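PDB 1X3L: hypothetical protein PH0495 from Pyrococcus horikoshii, which catalyses the ATP-dependent phosphorylation of D-glycerate to 2-phosphoglycerate, using magnesium as its preferred metal cofactor. Local coordinates for residues E111-L116 / F137-E142; V125-S130 / G208-D213. All blocks are in the same frame, centred on the assembly; numbering follows the deposited sequence.

Interaction 1. Residues E111-L116 / F137-E142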
ATOM      1  N   GLU A 111      20.285  12.801  -6.786  1.00 42.99           N
ATOM      2  CA  GLU A 111      19.540  13.692  -7.668  1.00 43.63           C
ATOM      3  C   GLU A 111      18.504  14.462  -6.856  1.00 42.58           C
ATOM      4  O   GLU A 111      18.285  15.653  -7.082  1.00 42.06           O
ATOM      5  CB  GLU A 111      18.832  12.890  -8.763  1.00 46.43           C
ATOM      6  CG  GLU A 111      19.745  12.396  -9.864  1.00 52.65           C
ATOM      7  CD  GLU A 111      20.169  13.507 -10.809  1.00 54.73           C
ATOM      8  OE1 GLU A 111      20.738  14.515 -10.340  1.00 55.32           O
ATOM      9  OE2 GLU A 111      19.930  13.367 -12.027  1.00 57.23           O
ATOM     10  N   ALA A 112      17.866  13.776  -5.912  1.00 40.51           N
ATOM     11  CA  ALA A 112      16.856  14.407  -5.070  1.00 39.93           C
ATOM     12  C   ALA A 112      17.472  15.480  -4.168  1.00 38.23           C
ATOM     13  O   ALA A 112      16.900  16.554  -4.000  1.00 35.34           O
ATOM     14  CB  ALA A 112      16.142  13.358  -4.226  1.00 38.79           C
ATOM     15  N   LEU A 113      18.634  15.192  -3.587  1.00 40.04           N
ATOM     16  CA  LEU A 113      19.284  16.169  -2.715  1.00 42.33           C
ATOM     17  C   LEU A 113      19.669  17.408  -3.520  1.00 43.91           C
ATOM     18  O   LEU A 113      19.560  18.537  -3.039  1.00 42.97           O
ATOM     19  CB  LEU A 113      20.539  15.578  -2.065  1.00 43.23           C
ATOM     20  CG  LEU A 113      20.425  14.275  -1.268  1.00 44.86           C
ATOM     21  CD1 LEU A 113      21.595  14.201  -0.301  1.00 45.14           C
ATOM     22  CD2 LEU A 113      19.115  14.216  -0.509  1.00 44.89           C
ATOM     23  N   SER A 114      20.121  17.183  -4.749  1.00 44.92           N
ATOM     24  CA  SER A 114      20.510  18.271  -5.632  1.00 46.22           C
ATOM     25  C   SER A 114      19.327  19.213  -5.831  1.00 46.25           C
ATOM     26  O   SER A 114      19.471  20.434  -5.775  1.00 46.85           O
ATOM     27  CB  SER A 114      20.960  17.709  -6.982  1.00 47.19           C
ATOM     28  OG  SER A 114      21.133  18.747  -7.927  1.00 49.91           O
ATOM     29  N   ILE A 115      18.153  18.632  -6.057  1.00 44.45           N
ATOM     30  CA  ILE A 115      16.937  19.406  -6.258  1.00 43.36           C
ATOM     31  C   ILE A 115      16.558  20.194  -5.005  1.00 43.69           C
ATOM     32  O   ILE A 115      16.139  21.348  -5.094  1.00 42.63           O
ATOM     33  CB  ILE A 115      15.767  18.484  -6.657  1.00 44.74           C
ATOM     34  CG1 ILE A 115      16.044  17.888  -8.040  1.00 44.67           C
ATOM     35  CG2 ILE A 115      14.446  19.255  -6.648  1.00 44.07           C
ATOM     36  CD1 ILE A 115      15.068  16.817  -8.454  1.00 46.04           C
ATOM     37  N   LEU A 116      16.706  19.569  -3.842  1.00 42.99           N
ATOM     38  CA  LEU A 116      16.373  20.223  -2.581  1.00 44.88           C
ATOM     39  C   LEU A 116      17.387  21.307  -2.227  1.00 47.14           C
ATOM     40  O   LEU A 116      17.097  22.219  -1.450  1.00 49.33           O
ATOM     41  CB  LEU A 116      16.295  19.191  -1.455  1.00 41.99           C
ATOM     42  CG  LEU A 116      15.128  18.204  -1.559  1.00 39.52           C
ATOM     43  CD1 LEU A 116      15.199  17.200  -0.418  1.00 37.98           C
ATOM     44  CD2 LEU A 116      13.812  18.969  -1.524  1.00 36.48           C
ATOM     45  N   PHE A 137      15.267   4.195  -3.386  1.00 35.87           N
ATOM     46  CA  PHE A 137      15.725   5.520  -2.999  1.00 36.18           C
ATOM     47  C   PHE A 137      16.560   5.437  -1.728  1.00 36.75           C
ATOM     48  O   PHE A 137      16.019   5.422  -0.621  1.00 37.01           O
ATOM     49  CB  PHE A 137      14.498   6.397  -2.761  1.00 35.52           C
ATOM     50  CG  PHE A 137      14.791   7.857  -2.670  1.00 34.37           C
ATOM     51  CD1 PHE A 137      15.018   8.606  -3.820  1.00 33.83           C
ATOM     52  CD2 PHE A 137      14.787   8.500  -1.437  1.00 33.56           C
ATOM     53  CE1 PHE A 137      15.227   9.982  -3.741  1.00 32.49           C
ATOM     54  CE2 PHE A 137      14.997   9.876  -1.350  1.00 32.04           C
ATOM     55  CZ  PHE A 137      15.215  10.615  -2.503  1.00 31.53           C
ATOM     56  N   GLU A 138      17.878   5.386  -1.888  1.00 37.93           N
ATOM     57  CA  GLU A 138      18.759   5.286  -0.736  1.00 39.10           C
ATOM     58  C   GLU A 138      20.125   5.929  -0.932  1.00 38.61           C
ATOM     59  O   GLU A 138      20.689   5.925  -2.026  1.00 38.42           O
ATOM     60  CB  GLU A 138      18.934   3.814  -0.342  1.00 41.29           C
ATOM     61  CG  GLU A 138      19.890   3.583   0.825  1.00 45.75           C
ATOM     62  CD  GLU A 138      19.550   4.423   2.047  1.00 47.53           C
ATOM     63  OE1 GLU A 138      18.424   4.304   2.568  1.00 49.36           O
ATOM     64  OE2 GLU A 138      20.411   5.205   2.495  1.00 51.15           O
ATOM     65  N   LEU A 139      20.638   6.489   0.158  1.00 38.83           N
ATOM     66  CA  LEU A 139      21.938   7.138   0.187  1.00 39.79           C
ATOM     67  C   LEU A 139      22.502   6.933   1.591  1.00 39.46           C
ATOM     68  O   LEU A 139      22.064   7.573   2.544  1.00 39.41           O
ATOM     69  CB  LEU A 139      21.793   8.634  -0.110  1.00 40.79           C
ATOM     70  CG  LEU A 139      23.094   9.440  -0.172  1.00 44.89           C
ATOM     71  CD1 LEU A 139      24.018   8.844  -1.231  1.00 44.60           C
ATOM     72  CD2 LEU A 139      22.783  10.896  -0.486  1.00 45.12           C
ATOM     73  N   PRO A 140      23.469   6.016   1.739  1.00 39.71           N
ATOM     74  CA  PRO A 140      24.091   5.723   3.036  1.00 39.65           C
ATOM     75  C   PRO A 140      24.780   6.938   3.665  1.00 38.65           C
ATOM     76  O   PRO A 140      25.176   7.864   2.963  1.00 38.09           O
ATOM     77  CB  PRO A 140      25.086   4.611   2.699  1.00 39.86           C
ATOM     78  CG  PRO A 140      24.450   3.936   1.514  1.00 40.90           C
ATOM     79  CD  PRO A 140      23.991   5.116   0.696  1.00 40.20           C
ATOM     80  N   GLU A 141      24.906   6.929   4.989  1.00 38.45           N
ATOM     81  CA  GLU A 141      25.561   8.016   5.708  1.00 39.40           C
ATOM     82  C   GLU A 141      27.053   8.042   5.361  1.00 39.62           C
ATOM     83  O   GLU A 141      27.551   7.146   4.678  1.00 39.46           O
ATOM     84  CB  GLU A 141      25.369   7.846   7.215  1.00 39.77           C
ATOM     85  CG  GLU A 141      24.010   8.309   7.742  1.00 40.18           C
ATOM     86  CD  GLU A 141      23.801   9.813   7.606  1.00 42.99           C
ATOM     87  OE1 GLU A 141      24.805  10.558   7.554  1.00 42.77           O
ATOM     88  OE2 GLU A 141      22.632  10.258   7.566  1.00 44.05           O
ATOM     89  N   GLU A 142      27.767   9.054   5.845  1.00 40.62           N
ATOM     90  CA  GLU A 142      29.187   9.190   5.526  1.00 41.49           C
ATOM     91  C   GLU A 142      30.053   7.968   5.843  1.00 40.54           C
ATOM     92  O   GLU A 142      29.930   7.350   6.900  1.00 39.55           O
ATOM     93  CB  GLU A 142      29.771  10.443   6.201  1.00 42.88           C
ATOM     94  CG  GLU A 142      30.175  10.311   7.668  1.00 45.00           C
ATOM     95  CD  GLU A 142      29.028   9.940   8.582  1.00 46.56           C
ATOM     96  OE1 GLU A 142      27.879  10.333   8.285  1.00 47.58           O
ATOM     97  OE2 GLU A 142      29.281   9.266   9.609  1.00 45.75           O
TER
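Ala112 and Leu113, consecutive residues of helix 103-118, meet Phe137 and Leu139 of the segment that follows helix 133-136, in the three-layer alpha/beta part of the kinase where helices cover a six-stranded parallel sheet. Both meetings are apolar, no hydrogen bond runs between the segments, and the 140 Å² they bury in total marks a small contact.

Ala112 comes first along the helix. Its methyl lies close to the plane of the Phe137 ring, against the edge: CB is 3.4 Å from Phe137 CZ and 3.5 Å from Phe137 CE1, so it meets the far rim of the ring instead of a face. The phenyl group gets there because CG of Phe137 stands opposite the backbone N (chi1 -166°). The same ring touches Leu56 and Val79, and Ala112 touches Ile54, which places the pair against strands 51-56 and 75-81.

One residue on, Leu113 faces Leu139, and the two side chains run at a slant to each other. Leu139 also lies on Ile106, Ala109 and Lys110, the preceding part of the same helix, while Leu113 packs on Val176 and Met184.

The segment 137-142 has no regular secondary structure, yet it is held from outside: Leu139 and Glu141 make backbone hydrogen bonds with Lys175 and Ile173, and buried Glu138 forms a salt bridge with Lys177. The leucine pair meets through one methyl of each, Leu113 CD1 3.5 Å from Leu139 CD2.

Interaction 2. Residues V125-S130 / G208-D213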
ATOM      1  N   VAL A 125       7.832  21.842  -2.831  1.00 37.26           N
ATOM      2  CA  VAL A 125       8.433  20.582  -3.254  1.00 35.94           C
ATOM      3  C   VAL A 125       7.505  19.406  -2.973  1.00 35.63           C
ATOM      4  O   VAL A 125       7.232  19.085  -1.817  1.00 35.48           O
ATOM      5  CB  VAL A 125       9.771  20.312  -2.526  1.00 36.42           C
ATOM      6  CG1 VAL A 125      10.358  18.988  -2.998  1.00 35.55           C
ATOM      7  CG2 VAL A 125      10.751  21.455  -2.778  1.00 37.72           C
ATOM      8  N   PHE A 126       7.021  18.771  -4.036  1.00 35.61           N
ATOM      9  CA  PHE A 126       6.148  17.609  -3.907  1.00 34.63           C
ATOM     10  C   PHE A 126       7.009  16.368  -3.699  1.00 35.34           C
ATOM     11  O   PHE A 126       7.956  16.131  -4.449  1.00 36.06           O
ATOM     12  CB  PHE A 126       5.315  17.411  -5.181  1.00 34.74           C
ATOM     13  CG  PHE A 126       4.051  18.215  -5.220  1.00 33.29           C
ATOM     14  CD1 PHE A 126       2.909  17.768  -4.566  1.00 35.30           C
ATOM     15  CD2 PHE A 126       4.001  19.419  -5.911  1.00 32.65           C
ATOM     16  CE1 PHE A 126       1.731  18.507  -4.601  1.00 35.11           C
ATOM     17  CE2 PHE A 126       2.829  20.168  -5.953  1.00 33.71           C
ATOM     18  CZ  PHE A 126       1.693  19.713  -5.299  1.00 35.80           C
ATOM     19  N   ILE A 127       6.691  15.585  -2.675  1.00 33.82           N
ATOM     20  CA  ILE A 127       7.413  14.343  -2.413  1.00 32.73           C
ATOM     21  C   ILE A 127       6.358  13.268  -2.661  1.00 32.86           C
ATOM     22  O   ILE A 127       5.379  13.178  -1.922  1.00 33.14           O
ATOM     23  CB  ILE A 127       7.897  14.256  -0.949  1.00 32.06           C
ATOM     24  CG1 ILE A 127       8.757  15.475  -0.607  1.00 32.37           C
ATOM     25  CG2 ILE A 127       8.703  12.977  -0.746  1.00 29.97           C
ATOM     26  CD1 ILE A 127      10.063  15.553  -1.385  1.00 32.32           C
ATOM     27  N   LEU A 128       6.544  12.475  -3.713  1.00 32.28           N
ATOM     28  CA  LEU A 128       5.588  11.436  -4.081  1.00 30.90           C
ATOM     29  C   LEU A 128       6.127  10.060  -3.687  1.00 30.62           C
ATOM     30  O   LEU A 128       7.108   9.573  -4.251  1.00 31.31           O
ATOM     31  CB  LEU A 128       5.308  11.522  -5.590  1.00 28.56           C
ATOM     32  CG  LEU A 128       4.979  12.938  -6.104  1.00 29.44           C
ATOM     33  CD1 LEU A 128       4.667  12.905  -7.600  1.00 27.99           C
ATOM     34  CD2 LEU A 128       3.782  13.505  -5.338  1.00 28.02           C
ATOM     35  N   ILE A 129       5.471   9.434  -2.717  1.00 30.94           N
ATOM     36  CA  ILE A 129       5.917   8.147  -2.206  1.00 31.12           C
ATOM     37  C   ILE A 129       4.981   6.963  -2.468  1.00 31.33           C
ATOM     38  O   ILE A 129       3.768   7.044  -2.264  1.00 30.18           O
ATOM     39  CB  ILE A 129       6.170   8.249  -0.684  1.00 30.80           C
ATOM     40  CG1 ILE A 129       7.055   9.467  -0.389  1.00 32.52           C
ATOM     41  CG2 ILE A 129       6.844   6.977  -0.175  1.00 32.37           C
ATOM     42  CD1 ILE A 129       7.277   9.738   1.107  1.00 28.92           C
ATOM     43  N   SER A 130       5.567   5.860  -2.925  1.00 33.56           N
ATOM     44  CA  SER A 130       4.824   4.633  -3.194  1.00 34.34           C
ATOM     45  C   SER A 130       5.680   3.435  -2.790  1.00 35.10           C
ATOM     46  O   SER A 130       6.779   3.606  -2.259  1.00 35.22           O
ATOM     47  CB  SER A 130       4.416   4.544  -4.669  1.00 31.61           C
ATOM     48  OG  SER A 130       5.510   4.777  -5.536  1.00 36.11           O
ATOM     49  N   GLY A 208       9.888   5.816   6.003  1.00 32.96           N
ATOM     50  CA  GLY A 208       9.517   7.149   6.450  1.00 30.24           C
ATOM     51  C   GLY A 208      10.518   8.272   6.273  1.00 30.54           C
ATOM     52  O   GLY A 208      10.967   8.859   7.259  1.00 30.77           O
ATOM     53  N   PRO A 209      10.872   8.612   5.025  1.00 29.22           N
ATOM     54  CA  PRO A 209      11.831   9.686   4.758  1.00 28.97           C
ATOM     55  C   PRO A 209      11.298  11.085   5.095  1.00 29.69           C
ATOM     56  O   PRO A 209      12.078  12.030   5.220  1.00 28.70           O
ATOM     57  CB  PRO A 209      12.130   9.515   3.265  1.00 27.33           C
ATOM     58  CG  PRO A 209      10.824   8.994   2.727  1.00 29.68           C
ATOM     59  CD  PRO A 209      10.441   7.963   3.771  1.00 29.53           C
ATOM     60  N   THR A 210       9.980  11.217   5.245  1.00 29.89           N
ATOM     61  CA  THR A 210       9.377  12.515   5.567  1.00 30.59           C
ATOM     62  C   THR A 210       8.536  12.511   6.852  1.00 31.94           C
ATOM     63  O   THR A 210       7.800  13.464   7.124  1.00 31.53           O
ATOM     64  CB  THR A 210       8.476  13.033   4.412  1.00 30.91           C
ATOM     65  OG1 THR A 210       7.299  12.218   4.316  1.00 29.93           O
ATOM     66  CG2 THR A 210       9.222  12.986   3.087  1.00 30.99           C
ATOM     67  N   VAL A 211       8.632  11.444   7.638  1.00 32.06           N
ATOM     68  CA  VAL A 211       7.884  11.373   8.886  1.00 32.73           C
ATOM     69  C   VAL A 211       8.836  11.219  10.062  1.00 33.45           C
ATOM     70  O   VAL A 211       9.974  10.769   9.906  1.00 33.22           O
ATOM     71  CB  VAL A 211       6.883  10.191   8.897  1.00 34.01           C
ATOM     72  CG1 VAL A 211       5.810  10.406   7.834  1.00 35.14           C
ATOM     73  CG2 VAL A 211       7.615   8.887   8.662  1.00 33.18           C
ATOM     74  N   LYS A 212       8.369  11.590  11.245  1.00 33.57           N
ATOM     75  CA  LYS A 212       9.198  11.492  12.435  1.00 35.97           C
ATOM     76  C   LYS A 212       9.657  10.067  12.695  1.00 35.41           C
ATOM     77  O   LYS A 212       9.012   9.105  12.280  1.00 35.24           O
ATOM     78  CB  LYS A 212       8.439  12.011  13.660  1.00 37.70           C
ATOM     79  CG  LYS A 212       8.067  13.486  13.578  1.00 41.42           C
ATOM     80  CD  LYS A 212       7.548  14.011  14.915  1.00 44.74           C
ATOM     81  CE  LYS A 212       6.228  13.362  15.304  1.00 45.32           C
ATOM     82  NZ  LYS A 212       5.175  13.612  14.276  1.00 45.47           N
ATOM     83  N   ASP A 213      10.796   9.951  13.369  1.00 35.93           N
ATOM     84  CA  ASP A 213      11.368   8.667  13.751  1.00 36.28           C
ATOM     85  C   ASP A 213      11.814   8.801  15.204  1.00 37.73           C
ATOM     86  O   ASP A 213      12.843   9.411  15.497  1.00 38.18           O
ATOM     87  CB  ASP A 213      12.569   8.302  12.879  1.00 35.87           C
ATOM     88  CG  ASP A 213      13.384   7.162  13.471  1.00 38.02           C
ATOM     89  OD1 ASP A 213      12.791   6.307  14.167  1.00 39.80           O
ATOM     90  OD2 ASP A 213      14.613   7.108  13.243  1.00 37.38           O
TER
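Ile127 and Ile129, alternate residues of strand 124-129, direct their side chains from the same side of the parallel sheet toward Pro209 and Thr210. Ile127 and Thr210 pass in opposite senses, methyl beside methyl, with Ile127 CG2 3.9 Å from Thr210 CG2. Ile129 and Pro209 also run past each other in opposed directions; here the end of the longer isoleucine branch, CD1, comes 4.0 Å from Pro209 CG on the ring. Toward Thr210 the same CD1 is directed end-on, 4.1 Å from OG1, which is van der Waals contact without a hydrogen bond.

The extended outer chain of Ile129 (chi2 175°) carries CD1 far enough from the strand to reach both residues. The threonine branches divide the work: CG2 serves the apolar contact with Ile127, whereas the buried hydroxyl OG1 is satisfied by a hydrogen bond with OD1 of Asn262, on strand 260-266. All four touching residues are buried, and the interface totals 128 Å², consistent with modest hydrophobic packing of a loop on a sheet.

Strand 124-129 lies between strands 51-56 and 188-194, and its backbone bonds to both. Ile129 and Thr210 each touch Val191 of strand 188-194, while Phe126 and Leu128 pack on helix 60-70, so the loop before helix 217-226 covers the face of the sheet opposite to helix 60-70.

Counting from the N terminus, the first of the four segments lies on helix 103-118; strand 124-129 follows it directly, and Leu116 CD2 and Val125 CG1 touch there at 3.8 Å. After helix 133-136 the chain returns to its earlier helix, and interaction 1 closes a loop with 20 residues between its segments. Interaction 2 starts within that loop, at 125-130, but closes only at 208-213, after 77 intervening residues that include strand 188-194. The segments therefore alternate along the chain, and the two loops cross. With centres 13 Å apart, interaction 1 ties helix 103-118 to the loop after helix 133-136, and interaction 2 ties a central strand of the parallel sheet to the loop before helix 217-226.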